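Local coordinates for protein enoyl-CoA hydratase (Thermus thermophilus, PDB 1WZ8) that probably catalyses the reversible addition of water to the double bond of enoyl-CoA thioesters, as a hexameric member of the crotonase family, at residues V89-E92 with A93-L96; A220-H223 with W224-S227. One frame throughout, in Å; residues are numbered along the deposited sequence.

Interaction 1: V89-E92 with A93-L96; sequences VFWE and ARDL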
loop_
_atom_site.group_PDB
_atom_site.type_symbol
_atom_site.label_atom_id
_atom_site.label_comp_id
_atom_site.label_asym_id
_atom_site.label_seq_id
_atom_site.Cartn_x
_atom_site.Cartn_y
_atom_site.Cartn_z
ATOM N N VAL A 89 -13.552 24.914 -1.905
ATOM C CA VAL A 89 -13.878 24.253 -0.646
ATOM C C VAL A 89 -13.338 22.821 -0.633
ATOM O O VAL A 89 -13.009 22.289 0.428
ATOM C CB VAL A 89 -15.407 24.253 -0.403
ATOM C CG1 VAL A 89 -15.749 23.472 0.865
ATOM C CG2 VAL A 89 -15.896 25.683 -0.266
ATOM N N PHE A 90 -13.232 22.205 -1.810
ATOM C CA PHE A 90 -12.699 20.847 -1.898
ATOM C C PHE A 90 -11.315 20.816 -1.257
ATOM O O PHE A 90 -11.040 19.998 -0.376
ATOM C CB PHE A 90 -12.585 20.404 -3.358
ATOM C CG PHE A 90 -11.927 19.062 -3.533
ATOM C CD1 PHE A 90 -12.653 17.886 -3.371
ATOM C CD2 PHE A 90 -10.574 18.977 -3.837
ATOM C CE1 PHE A 90 -12.037 16.639 -3.508
ATOM C CE2 PHE A 90 -9.948 17.743 -3.975
ATOM C CZ PHE A 90 -10.683 16.570 -3.810
ATOM N N TRP A 91 -10.441 21.714 -1.697
ATOM C CA TRP A 91 -9.097 21.765 -1.148
ATOM C C TRP A 91 -9.066 22.228 0.307
ATOM O O TRP A 91 -8.182 21.832 1.065
ATOM C CB TRP A 91 -8.211 22.634 -2.039
ATOM C CG TRP A 91 -8.041 22.005 -3.388
ATOM C CD1 TRP A 91 -8.587 22.426 -4.571
ATOM C CD2 TRP A 91 -7.339 20.791 -3.680
ATOM N NE1 TRP A 91 -8.268 21.546 -5.578
ATOM C CE2 TRP A 91 -7.503 20.533 -5.059
ATOM C CE3 TRP A 91 -6.587 19.894 -2.907
ATOM C CZ2 TRP A 91 -6.939 19.417 -5.685
ATOM C CZ3 TRP A 91 -6.028 18.780 -3.531
ATOM C CH2 TRP A 91 -6.209 18.555 -4.908
ATOM N N GLU A 92 -10.032 23.051 0.703
ATOM C CA GLU A 92 -10.109 23.507 2.091
ATOM C C GLU A 92 -10.453 22.326 2.999
ATOM O O GLU A 92 -9.862 22.151 4.072
ATOM C CB GLU A 92 -11.187 24.581 2.244
ATOM C CG GLU A 92 -10.786 25.946 1.723
ATOM C CD GLU A 92 -11.930 26.939 1.780
ATOM O OE1 GLU A 92 -12.874 26.713 2.564
ATOM O OE2 GLU A 92 -11.876 27.951 1.051
ATOM N N ALA A 93 -11.418 21.520 2.563
ATOM C CA ALA A 93 -11.858 20.353 3.330
ATOM C C ALA A 93 -10.689 19.393 3.491
ATOM O O ALA A 93 -10.474 18.819 4.557
ATOM C CB ALA A 93 -13.007 19.658 2.606
ATOM N N ARG A 94 -9.926 19.221 2.419
ATOM C CA ARG A 94 -8.772 18.330 2.468
ATOM C C ARG A 94 -7.763 18.843 3.492
ATOM O O ARG A 94 -7.201 18.066 4.263
ATOM C CB ARG A 94 -8.123 18.236 1.080
ATOM C CG ARG A 94 -6.789 17.489 1.038
ATOM C CD ARG A 94 -6.303 17.363 -0.408
ATOM N NE ARG A 94 -4.986 16.742 -0.529
ATOM C CZ ARG A 94 -3.837 17.351 -0.264
ATOM N NH1 ARG A 94 -3.827 18.614 0.143
ATOM N NH2 ARG A 94 -2.692 16.702 -0.421
ATOM N N ASP A 95 -7.544 20.155 3.506
ATOM C CA ASP A 95 -6.588 20.755 4.434
ATOM C C ASP A 95 -7.080 20.836 5.876
ATOM O O ASP A 95 -6.278 20.893 6.804
ATOM C CB ASP A 95 -6.174 22.153 3.955
ATOM C CG ASP A 95 -5.265 22.107 2.737
ATOM O OD1 ASP A 95 -4.425 21.192 2.659
ATOM O OD2 ASP A 95 -5.379 22.986 1.865
ATOM N N LEU A 96 -8.394 20.843 6.066
ATOM C CA LEU A 96 -8.950 20.912 7.410
ATOM C C LEU A 96 -8.520 19.671 8.184
ATOM O O LEU A 96 -8.392 19.707 9.403
ATOM C CB LEU A 96 -10.479 20.984 7.358
ATOM C CG LEU A 96 -11.194 21.202 8.698
ATOM C CD1 LEU A 96 -10.787 22.545 9.297
ATOM C CD2 LEU A 96 -12.697 21.165 8.485
#
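Trp91 and Arg94 run side by side along one flank of the helix, three residues apart and pointing the same way. The contact is made by the six-membered half of the indole: CZ3 of Trp91 sits 3.4 Å from CD of Arg94, and CE3 of Trp91 is nearly as close to that same methylene. Arg94 reaches there because its CG stands anti to the backbone N (chi1 172°) and the chain stays extended to NE, which carries the aliphatic part past the ring. The guanidinium is turned 67° from the indole plane, so the two flat groups do not stack; its NE goes instead to a salt bridge with Glu233. CD2 of Phe90 stands 3.6 Å above the indole plane, over its centre, on the side where Arg94 CD also lies.

All of this belongs to the long helix 83-102 of the crotonase fold, packed in this chain against helices 36-49 and 229-241. The indole also meets the rings of His215 and His219 of a second subunit, which puts Trp91 at an interface of the hexamer. Ala93, facing Leu236 of helix 229-241, is tied back by its N to O of Val89 at 2.8 Å, and its methyl lies 3.4 Å from that same Val89 O. One turn on, Leu96 N bonds O of Glu92 at 2.8 Å. The Glu92 carboxylate points off the helix to Arg40, with Arg88 sharing its OE2 and His39 ND1 bonded to its OE1, an arrangement likely to favour the charged form of the acid.

Interaction 2: A220-H223 with W224-S227; sequences ALNH and WYRS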
loop_
_atom_site.group_PDB
_atom_site.type_symbol
_atom_site.label_atom_id
_atom_site.label_comp_id
_atom_site.label_asym_id
_atom_site.label_seq_id
_atom_site.Cartn_x
_atom_site.Cartn_y
_atom_site.Cartn_z
ATOM N N ALA A 220 5.624 9.899 12.414
ATOM C CA ALA A 220 5.705 8.491 12.055
ATOM C C ALA A 220 4.349 7.800 12.163
ATOM O O ALA A 220 3.975 7.023 11.286
ATOM C CB ALA A 220 6.731 7.785 12.935
ATOM N N LEU A 221 3.610 8.069 13.238
ATOM C CA LEU A 221 2.293 7.460 13.391
ATOM C C LEU A 221 1.347 7.924 12.289
ATOM O O LEU A 221 0.579 7.126 11.746
ATOM C CB LEU A 221 1.681 7.810 14.754
ATOM C CG LEU A 221 2.212 7.119 16.015
ATOM C CD1 LEU A 221 1.599 7.790 17.237
ATOM C CD2 LEU A 221 1.862 5.636 16.001
ATOM N N ASN A 222 1.407 9.209 11.947
ATOM C CA ASN A 222 0.508 9.741 10.929
ATOM C C ASN A 222 0.702 9.168 9.531
ATOM O O ASN A 222 -0.154 9.339 8.668
ATOM C CB ASN A 222 0.553 11.273 10.920
ATOM C CG ASN A 222 -0.300 11.874 12.020
ATOM O OD1 ASN A 222 -1.081 11.171 12.661
ATOM N ND2 ASN A 222 -0.169 13.177 12.237
ATOM N N HIS A 223 1.817 8.479 9.301
ATOM C CA HIS A 223 2.028 7.859 8.001
ATOM C C HIS A 223 0.982 6.758 7.810
ATOM O O HIS A 223 0.747 6.304 6.687
ATOM C CB HIS A 223 3.437 7.265 7.885
ATOM C CG HIS A 223 4.452 8.221 7.338
ATOM N ND1 HIS A 223 4.252 8.932 6.174
ATOM C CD2 HIS A 223 5.686 8.560 7.779
ATOM C CE1 HIS A 223 5.320 9.668 5.920
ATOM N NE2 HIS A 223 6.206 9.460 6.878
ATOM N N TRP A 224 0.365 6.308 8.902
ATOM C CA TRP A 224 -0.671 5.293 8.771
ATOM C C TRP A 224 -1.846 5.923 8.038
ATOM O O TRP A 224 -2.458 5.300 7.176
ATOM C CB TRP A 224 -1.133 4.771 10.133
ATOM C CG TRP A 224 -0.236 3.717 10.700
ATOM C CD1 TRP A 224 0.953 3.908 11.344
ATOM C CD2 TRP A 224 -0.437 2.300 10.642
ATOM N NE1 TRP A 224 1.503 2.701 11.692
ATOM C CE2 TRP A 224 0.673 1.696 11.272
ATOM C CE3 TRP A 224 -1.447 1.482 10.118
ATOM C CZ2 TRP A 224 0.802 0.308 11.394
ATOM C CZ3 TRP A 224 -1.319 0.095 10.240
ATOM C CH2 TRP A 224 -0.200 -0.474 10.875
ATOM N N TYR A 225 -2.158 7.167 8.381
ATOM C CA TYR A 225 -3.249 7.865 7.718
ATOM C C TYR A 225 -2.836 8.268 6.300
ATOM O O TYR A 225 -3.609 8.123 5.361
ATOM C CB TYR A 225 -3.641 9.126 8.490
ATOM C CG TYR A 225 -4.387 8.887 9.783
ATOM C CD1 TYR A 225 -5.479 8.021 9.833
ATOM C CD2 TYR A 225 -4.041 9.582 10.947
ATOM C CE1 TYR A 225 -6.214 7.856 11.006
ATOM C CE2 TYR A 225 -4.768 9.425 12.121
ATOM C CZ TYR A 225 -5.853 8.565 12.143
ATOM O OH TYR A 225 -6.598 8.437 13.288
ATOM N N ARG A 226 -1.615 8.768 6.156
ATOM C CA ARG A 226 -1.133 9.213 4.858
ATOM C C ARG A 226 -1.177 8.115 3.802
ATOM O O ARG A 226 -1.403 8.397 2.627
ATOM C CB ARG A 226 0.288 9.772 4.972
ATOM C CG ARG A 226 0.403 10.984 5.893
ATOM C CD ARG A 226 1.756 11.680 5.741
ATOM N NE ARG A 226 1.929 12.755 6.717
ATOM C CZ ARG A 226 2.584 12.624 7.865
ATOM N NH1 ARG A 226 3.145 11.464 8.184
ATOM N NH2 ARG A 226 2.671 13.651 8.702
ATOM N N SER A 227 -0.974 6.867 4.215
ATOM C CA SER A 227 -1.005 5.750 3.278
ATOM C C SER A 227 -2.392 5.553 2.660
ATOM O O SER A 227 -2.535 4.875 1.646
ATOM C CB SER A 227 -0.570 4.458 3.982
ATOM O OG SER A 227 0.794 4.509 4.355
#
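Arg226 folds back over Asn222 and His223 near the end of helix 211-226, a C-terminal helix of the crotonase fold that here lies between subunits. Its CB starts 3.7 Å from O of Asn222, and CG, anti to the carbonyl carbon (chi1 -61°), comes closer to that oxygen, at 3.3 Å. The extended chain then brings CD to 3.7 Å from ND1 of His223. NE bonds OD1 of Asn102, while CZ and NH2 lie near CB of Asn222, which sits 3.5 Å above one face of the guanidinium. NH1 ends over the centre of the His223 ring, 3.4 Å above its plane, and also bonds O of His219, about two turns back from Arg226. Ring and guanidinium planes are 69° apart, so the arginine presents an edge to the imidazole face. Replacing Arg226 with alanine would remove the guanidinium and is likely to leave that face of His223 without its cover, and Asn102 OD1 and His219 O without these donors.

The imidazole is held from the far end too, its NE2 bonded to Glu233 of a second subunit. The amide of Asn222 meets other partners: OD1 lies at the edge of the Tyr225 ring and accepts from Lys166 of a fourth subunit, and ND2 goes to Leu101 O. The backbone is kinked here: Trp224 N turns to Leu221 O, three residues back, at 3.0 Å, and the same oxygen lies in the plane of the indole at its edge. Arg226 N resumes the four-residue step to Asn222 O. Ser227 OG is bonded to NE2 of His231 of the fourth subunit. O of His223 takes two donors from Ser227, the backbone N from above the carbonyl plane and OG at 2.9 Å, nearly along the C=O axis.

Interaction 1 and interaction 2 lie on two different helices, 83-102 and 211-226, with centres 19 Å apart and nearest atoms about 9 Å apart, so they do not touch within the chain. The link runs through other residues: Glu233 takes Arg94 of its own chain by OE2, while a Glu233 from a second subunit meets His223 by OE1. His219 likewise packs on Trp91 and Arg94 across a subunit boundary and, in its own chain, gives its carbonyl to Arg226. Both contacts thus line hexamer interfaces. Interaction 1 approaches a bound small molecule: the side chain of Val89 is about 4 Å from a methylpentanediol probably left from crystallisation.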